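Local coordinates for protein R.Pab1 family restriction endonuclease (Campylobacter coli, PDB 7CFA) that is a restriction DNA glycosylase that probably excises a base within its recognition sequence and, through a lyase activity, can then break the strand, at residues 209-212 and 213-216; 219-222 and 223-227. The protein carries 2 engineered substitutions. One frame throughout, in Å; residues are numbered along the deposited sequence.

Contact 1. Residues 209-212 and 213-216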
ATOM      1  N   ASN A 209      30.956   3.297   1.953  1.00 39.89           N
ATOM      2  CA  ASN A 209      30.728   1.861   1.839  1.00 60.50           C
ATOM      3  C   ASN A 209      29.291   1.471   2.159  1.00 54.11           C
ATOM      4  O   ASN A 209      28.857   0.382   1.769  1.00 52.18           O
ATOM      5  CB  ASN A 209      31.694   1.096   2.744  1.00 64.03           C
ATOM      6  CG  ASN A 209      33.062   0.931   2.117  1.00 84.40           C
ATOM      7  OD1 ASN A 209      33.304  -0.017   1.369  1.00 93.95           O
ATOM      8  ND2 ASN A 209      33.965   1.859   2.410  1.00 92.44           N
ATOM      9  N   ILE A 210      28.548   2.332   2.859  1.00 48.59           N
ATOM     10  CA  ILE A 210      27.118   2.104   3.037  1.00 49.36           C
ATOM     11  C   ILE A 210      26.416   2.072   1.687  1.00 52.31           C
ATOM     12  O   ILE A 210      25.570   1.210   1.425  1.00 42.14           O
ATOM     13  CB  ILE A 210      26.520   3.182   3.957  1.00 52.91           C
ATOM     14  CG1 ILE A 210      27.103   3.054   5.364  1.00 46.93           C
ATOM     15  CG2 ILE A 210      24.999   3.089   3.977  1.00 57.13           C
ATOM     16  CD1 ILE A 210      26.708   4.175   6.282  1.00 62.01           C
ATOM     17  N   PHE A 211      26.766   3.004   0.802  1.00 40.84           N
ATOM     18  CA  PHE A 211      26.138   3.039  -0.513  1.00 41.67           C
ATOM     19  C   PHE A 211      26.633   1.904  -1.399  1.00 41.37           C
ATOM     20  O   PHE A 211      25.885   1.426  -2.261  1.00 46.96           O
ATOM     21  CB  PHE A 211      26.374   4.410  -1.155  1.00 40.77           C
ATOM     22  CG  PHE A 211      25.794   5.545  -0.354  1.00 43.06           C
ATOM     23  CD1 PHE A 211      26.524   6.127   0.673  1.00 48.35           C
ATOM     24  CD2 PHE A 211      24.512   6.007  -0.605  1.00 40.11           C
ATOM     25  CE1 PHE A 211      25.990   7.155   1.425  1.00 50.15           C
ATOM     26  CE2 PHE A 211      23.974   7.039   0.145  1.00 43.84           C
ATOM     27  CZ  PHE A 211      24.714   7.610   1.161  1.00 49.39           C
ATOM     28  N   LEU A 212      27.870   1.443  -1.193  1.00 43.28           N
ATOM     29  CA  LEU A 212      28.352   0.275  -1.925  1.00 45.53           C
ATOM     30  C   LEU A 212      27.613  -0.989  -1.502  1.00 44.52           C
ATOM     31  O   LEU A 212      27.246  -1.812  -2.349  1.00 46.20           O
ATOM     32  CB  LEU A 212      29.856   0.103  -1.722  1.00 46.66           C
ATOM     33  CG  LEU A 212      30.766   1.059  -2.495  1.00 52.27           C
ATOM     34  CD1 LEU A 212      32.213   0.869  -2.076  1.00 54.05           C
ATOM     35  CD2 LEU A 212      30.609   0.845  -3.992  1.00 51.68           C
ATOM     36  N   GLU A 213      27.392  -1.166  -0.197  1.00 45.20           N
ATOM     37  CA  GLU A 213      26.613  -2.311   0.266  1.00 47.34           C
ATOM     38  C   GLU A 213      25.167  -2.228  -0.204  1.00 44.55           C
ATOM     39  O   GLU A 213      24.527  -3.263  -0.420  1.00 49.17           O
ATOM     40  CB  GLU A 213      26.671  -2.409   1.791  1.00 43.45           C
ATOM     41  CG  GLU A 213      28.046  -2.770   2.330  1.00 52.78           C
ATOM     42  CD  GLU A 213      28.050  -3.010   3.828  1.00 62.87           C
ATOM     43  OE1 GLU A 213      26.970  -2.940   4.453  1.00 65.13           O
ATOM     44  OE2 GLU A 213      29.137  -3.271   4.383  1.00 77.18           O
ATOM     45  N   MET A 214      24.640  -1.015  -0.371  1.00 38.99           N
ATOM     46  CA  MET A 214      23.273  -0.867  -0.857  1.00 45.88           C
ATOM     47  C   MET A 214      23.175  -1.239  -2.330  1.00 45.67           C
ATOM     48  O   MET A 214      22.171  -1.816  -2.766  1.00 50.01           O
ATOM     49  CB  MET A 214      22.789   0.563  -0.632  1.00 44.82           C
ATOM     50  CG  MET A 214      21.282   0.723  -0.667  1.00 56.26           C
ATOM     51  SD  MET A 214      20.807   2.454  -0.546  1.00 67.75           S
ATOM     52  CE  MET A 214      21.965   3.018   0.696  1.00 59.45           C
ATOM     53  N   LEU A 215      24.204  -0.910  -3.113  1.00 39.88           N
ATOM     54  CA  LEU A 215      24.241  -1.349  -4.502  1.00 44.97           C
ATOM     55  C   LEU A 215      24.243  -2.870  -4.590  1.00 46.22           C
ATOM     56  O   LEU A 215      23.548  -3.454  -5.430  1.00 44.70           O
ATOM     57  CB  LEU A 215      25.471  -0.773  -5.204  1.00 40.85           C
ATOM     58  CG  LEU A 215      25.514  -0.967  -6.720  1.00 47.29           C
ATOM     59  CD1 LEU A 215      24.429  -0.136  -7.389  1.00 46.05           C
ATOM     60  CD2 LEU A 215      26.887  -0.625  -7.280  1.00 48.62           C
ATOM     61  N   LYS A 216      25.014  -3.527  -3.720  1.00 43.80           N
ATOM     62  CA  LYS A 216      25.045  -4.985  -3.710  1.00 51.09           C
ATOM     63  C   LYS A 216      23.686  -5.573  -3.356  1.00 50.13           C
ATOM     64  O   LYS A 216      23.299  -6.612  -3.904  1.00 51.87           O
ATOM     65  CB  LYS A 216      26.113  -5.479  -2.732  1.00 47.97           C
ATOM     66  CG  LYS A 216      26.335  -6.982  -2.767  1.00 52.65           C
ATOM     67  CD  LYS A 216      27.500  -7.405  -1.883  1.00 63.78           C
ATOM     68  CE  LYS A 216      27.215  -7.143  -0.414  1.00 76.88           C
ATOM     69  NZ  LYS A 216      28.298  -7.674   0.460  1.00 81.15           N
TER

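Contact 2. Residues 219-222 and 223-227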
ATOM      1  N   GLY A 219      21.453  -5.579  -6.229  1.00 39.17           N
ATOM      2  CA  GLY A 219      21.866  -6.589  -7.188  1.00 53.64           C
ATOM      3  C   GLY A 219      21.299  -7.970  -6.939  1.00 46.46           C
ATOM      4  O   GLY A 219      21.299  -8.798  -7.855  1.00 53.61           O
ATOM      5  N   ILE A 220      20.820  -8.243  -5.725  1.00 42.30           N
ATOM      6  CA  ILE A 220      20.227  -9.536  -5.404  1.00 45.98           C
ATOM      7  C   ILE A 220      18.708  -9.458  -5.305  1.00 48.42           C
ATOM      8  O   ILE A 220      18.068 -10.428  -4.890  1.00 55.04           O
ATOM      9  CB  ILE A 220      20.822 -10.117  -4.113  1.00 47.98           C
ATOM     10  CG1 ILE A 220      20.303  -9.347  -2.896  1.00 48.55           C
ATOM     11  CG2 ILE A 220      22.340 -10.079  -4.166  1.00 45.80           C
ATOM     12  CD1 ILE A 220      20.689  -9.965  -1.572  1.00 49.55           C
ATOM     13  N   LEU A 221      18.115  -8.322  -5.675  1.00 43.56           N
ATOM     14  CA  LEU A 221      16.669  -8.177  -5.562  1.00 49.36           C
ATOM     15  C   LEU A 221      15.953  -9.049  -6.587  1.00 52.49           C
ATOM     16  O   LEU A 221      15.005  -9.770  -6.251  1.00 53.52           O
ATOM     17  CB  LEU A 221      16.282  -6.707  -5.726  1.00 56.38           C
ATOM     18  CG  LEU A 221      14.906  -6.293  -5.207  1.00 63.37           C
ATOM     19  CD1 LEU A 221      14.725  -6.733  -3.764  1.00 54.02           C
ATOM     20  CD2 LEU A 221      14.734  -4.789  -5.329  1.00 65.20           C
ATOM     21  N   SER A 222      16.399  -9.002  -7.838  1.00 54.82           N
ATOM     22  CA  SER A 222      15.816  -9.801  -8.908  1.00 62.77           C
ATOM     23  C   SER A 222      16.852  -9.942 -10.015  1.00 60.98           C
ATOM     24  O   SER A 222      17.938  -9.359  -9.953  1.00 63.93           O
ATOM     25  CB  SER A 222      14.527  -9.167  -9.436  1.00 54.45           C
ATOM     26  OG  SER A 222      14.805  -7.949 -10.104  1.00 55.92           O
ATOM     27  N   ASN A 223      16.503 -10.722 -11.038  1.00 60.70           N
ATOM     28  CA  ASN A 223      17.396 -10.869 -12.182  1.00 65.97           C
ATOM     29  C   ASN A 223      17.515  -9.564 -12.960  1.00 57.95           C
ATOM     30  O   ASN A 223      18.604  -9.212 -13.427  1.00 67.01           O
ATOM     31  CB  ASN A 223      16.913 -11.998 -13.092  1.00 80.22           C
ATOM     32  CG  ASN A 223      17.517 -13.340 -12.723  1.00 90.66           C
ATOM     33  OD1 ASN A 223      18.670 -13.420 -12.300  1.00 90.62           O
ATOM     34  ND2 ASN A 223      16.738 -14.404 -12.882  1.00 97.24           N
ATOM     35  N   ASN A 224      16.407  -8.834 -13.114  1.00 59.62           N
ATOM     36  CA  ASN A 224      16.472  -7.544 -13.795  1.00 60.49           C
ATOM     37  C   ASN A 224      17.333  -6.558 -13.019  1.00 58.79           C
ATOM     38  O   ASN A 224      18.163  -5.853 -13.607  1.00 57.96           O
ATOM     39  CB  ASN A 224      15.065  -6.986 -14.007  1.00 65.06           C
ATOM     40  CG  ASN A 224      14.263  -7.790 -15.014  1.00 67.91           C
ATOM     41  OD1 ASN A 224      14.824  -8.513 -15.837  1.00 66.67           O
ATOM     42  ND2 ASN A 224      12.942  -7.661 -14.958  1.00 74.15           N
ATOM     43  N   HIS A 225      17.157  -6.498 -11.695  1.00 53.49           N
ATOM     44  CA  HIS A 225      18.007  -5.645 -10.872  1.00 50.66           C
ATOM     45  C   HIS A 225      19.459  -6.101 -10.920  1.00 54.22           C
ATOM     46  O   HIS A 225      20.374  -5.270 -10.947  1.00 60.99           O
ATOM     47  CB  HIS A 225      17.502  -5.626  -9.430  1.00 45.64           C
ATOM     48  CG  HIS A 225      16.253  -4.826  -9.235  1.00 50.76           C
ATOM     49  ND1 HIS A 225      16.173  -3.486  -9.544  1.00 53.11           N
ATOM     50  CD2 HIS A 225      15.038  -5.175  -8.750  1.00 54.26           C
ATOM     51  CE1 HIS A 225      14.960  -3.044  -9.262  1.00 50.77           C
ATOM     52  NE2 HIS A 225      14.253  -4.048  -8.778  1.00 49.55           N
ATOM     53  N   ARG A 226      19.691  -7.416 -10.919  1.00 55.76           N
ATOM     54  CA  ARG A 226      21.052  -7.925 -11.057  1.00 55.37           C
ATOM     55  C   ARG A 226      21.685  -7.440 -12.353  1.00 55.60           C
ATOM     56  O   ARG A 226      22.829  -6.968 -12.357  1.00 53.01           O
ATOM     57  CB  ARG A 226      21.056  -9.452 -11.003  1.00 53.96           C
ATOM     58  CG  ARG A 226      22.449 -10.065 -10.986  1.00 56.27           C
ATOM     59  CD  ARG A 226      22.527 -11.303 -11.865  1.00 70.85           C
ATOM     60  NE  ARG A 226      21.542 -12.315 -11.491  1.00 76.48           N
ATOM     61  CZ  ARG A 226      21.777 -13.309 -10.640  1.00 78.32           C
ATOM     62  NH1 ARG A 226      22.966 -13.431 -10.066  1.00 81.45           N
ATOM     63  NH2 ARG A 226      20.819 -14.182 -10.361  1.00 80.44           N
ATOM     64  N   TYR A 227      20.948  -7.538 -13.463  1.00 56.14           N
ATOM     65  CA  TYR A 227      21.474  -7.114 -14.757  1.00 57.56           C
ATOM     66  C   TYR A 227      21.782  -5.622 -14.770  1.00 50.47           C
ATOM     67  O   TYR A 227      22.830  -5.206 -15.275  1.00 56.21           O
ATOM     68  CB  TYR A 227      20.476  -7.470 -15.862  1.00 60.69           C
ATOM     69  CG  TYR A 227      20.921  -7.100 -17.262  1.00 60.29           C
ATOM     70  CD1 TYR A 227      21.602  -8.009 -18.058  1.00 70.89           C
ATOM     71  CD2 TYR A 227      20.649  -5.843 -17.789  1.00 62.69           C
ATOM     72  CE1 TYR A 227      22.007  -7.676 -19.339  1.00 68.69           C
ATOM     73  CE2 TYR A 227      21.050  -5.501 -19.066  1.00 62.84           C
ATOM     74  CZ  TYR A 227      21.728  -6.422 -19.837  1.00 66.51           C
ATOM     75  OH  TYR A 227      22.128  -6.083 -21.108  1.00 70.87           O
TER

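Contact 1. Residues 209-212 and 213-216
Glu213 N donates to Asn209 O at 2.9 Å, a nearly straight bond (164° at the hydrogen). The same pairing, one residue to the fourth after it, repeats without a break: Met214 N reaches Ile210 O at 3.0 Å, Leu215 N reaches Phe211 O, and Lys216 N reaches Leu212 O.

The side chains make different use of this scaffold. With CG anti to its own carbonyl carbon (chi1 -68°), Glu213 leans back along the preceding turn, and its CG lies 3.3 Å from Asn209 O, alongside the oxygen its amide already holds. From there the chain runs out extended, and OE1 is hydrogen-bonded to the hydroxyl of Tyr144, on strand 130-145. Met214 starts the other way, CG anti to the backbone N, and a bend at chi3 (-41°) folds the terminal methyl back. CE comes within 4.1 Å of Phe211 CD2, meeting the ring obliquely, and lies 4.5 Å from Ile210 CG2. The Phe211 and Met214 side chains lie side by side and point the same way.

Leu170 and Phe172 of strand 166-175 receive Met214, while Phe172 also touches Ile210 and meets the Phe211 ring at a steep angle. Leu212 and Leu215 face another neighbour, resting on Ile83 of helix 79-88. This is the regular alpha-helical i to i+4 pattern of a largely buried helix, here 208-219, packed between a helix and the large antiparallel sheet of a fold probably akin to the half-pipe of R.PabI.

Contact 2. Residues 219-222 and 223-227
Ser222 O accepts from Arg226 N at 2.8 Å, and Ser222 OG from His225 N at 3.2 Å. The second bond is almost straight (170°), because chi1 of 68° holds OG between the backbone N and the carbonyl carbon and aims it at the first turn of the helix. A single serine thereby occupies two amides of that turn, one through its carbonyl and one through its hydroxyl.

Beside this, Asn223 OD1 is gripped side-on by Arg226, 3.0 Å from NH2 and 3.2 Å from NE, and lies in the guanidinium plane. The remaining nitrogen, NH1, bonds to Leu104 O and Asn107 O, so the flat group is held along more than one edge.

Ser222 is a classic N-cap, opening helix 223-237 directly after the short link from helix 208-219.

Packing spreads out from the cap. Leu221 CD2 meets the His225 ring obliquely, 3.5 Å from CD2 of the imidazole, and the two side chains run alongside one another. Tyr55 OH bonds to the ring's ND1. Across the link, Gly219 O sits 3.2 Å from Arg226 CB, bringing the backbone of 219 against the first turn of helix 223-237, and Ile111 and Glu112 of helix 111-114 lie against Leu221.

Contacts 1 and 2 are successive steps of one stretch of chain, their centres about 14 Å apart. Residues 209-216 form regular turns of helix 208-219; 219-227 turn the chain from that helix into the next. The two do not touch each other beyond following on in sequence, but they share surroundings. Phe103 of helix 94-106 makes a cation-pi contact with Lys216 and also packs on Ile220, and Ile130 of the second subunit touches both Lys216 and Ile220, which places this corner at the dimer interface. Contact 1 lies nearer the middle of the chain, its centre about 10 Å from the chain centre against about 14 Å for contact 2.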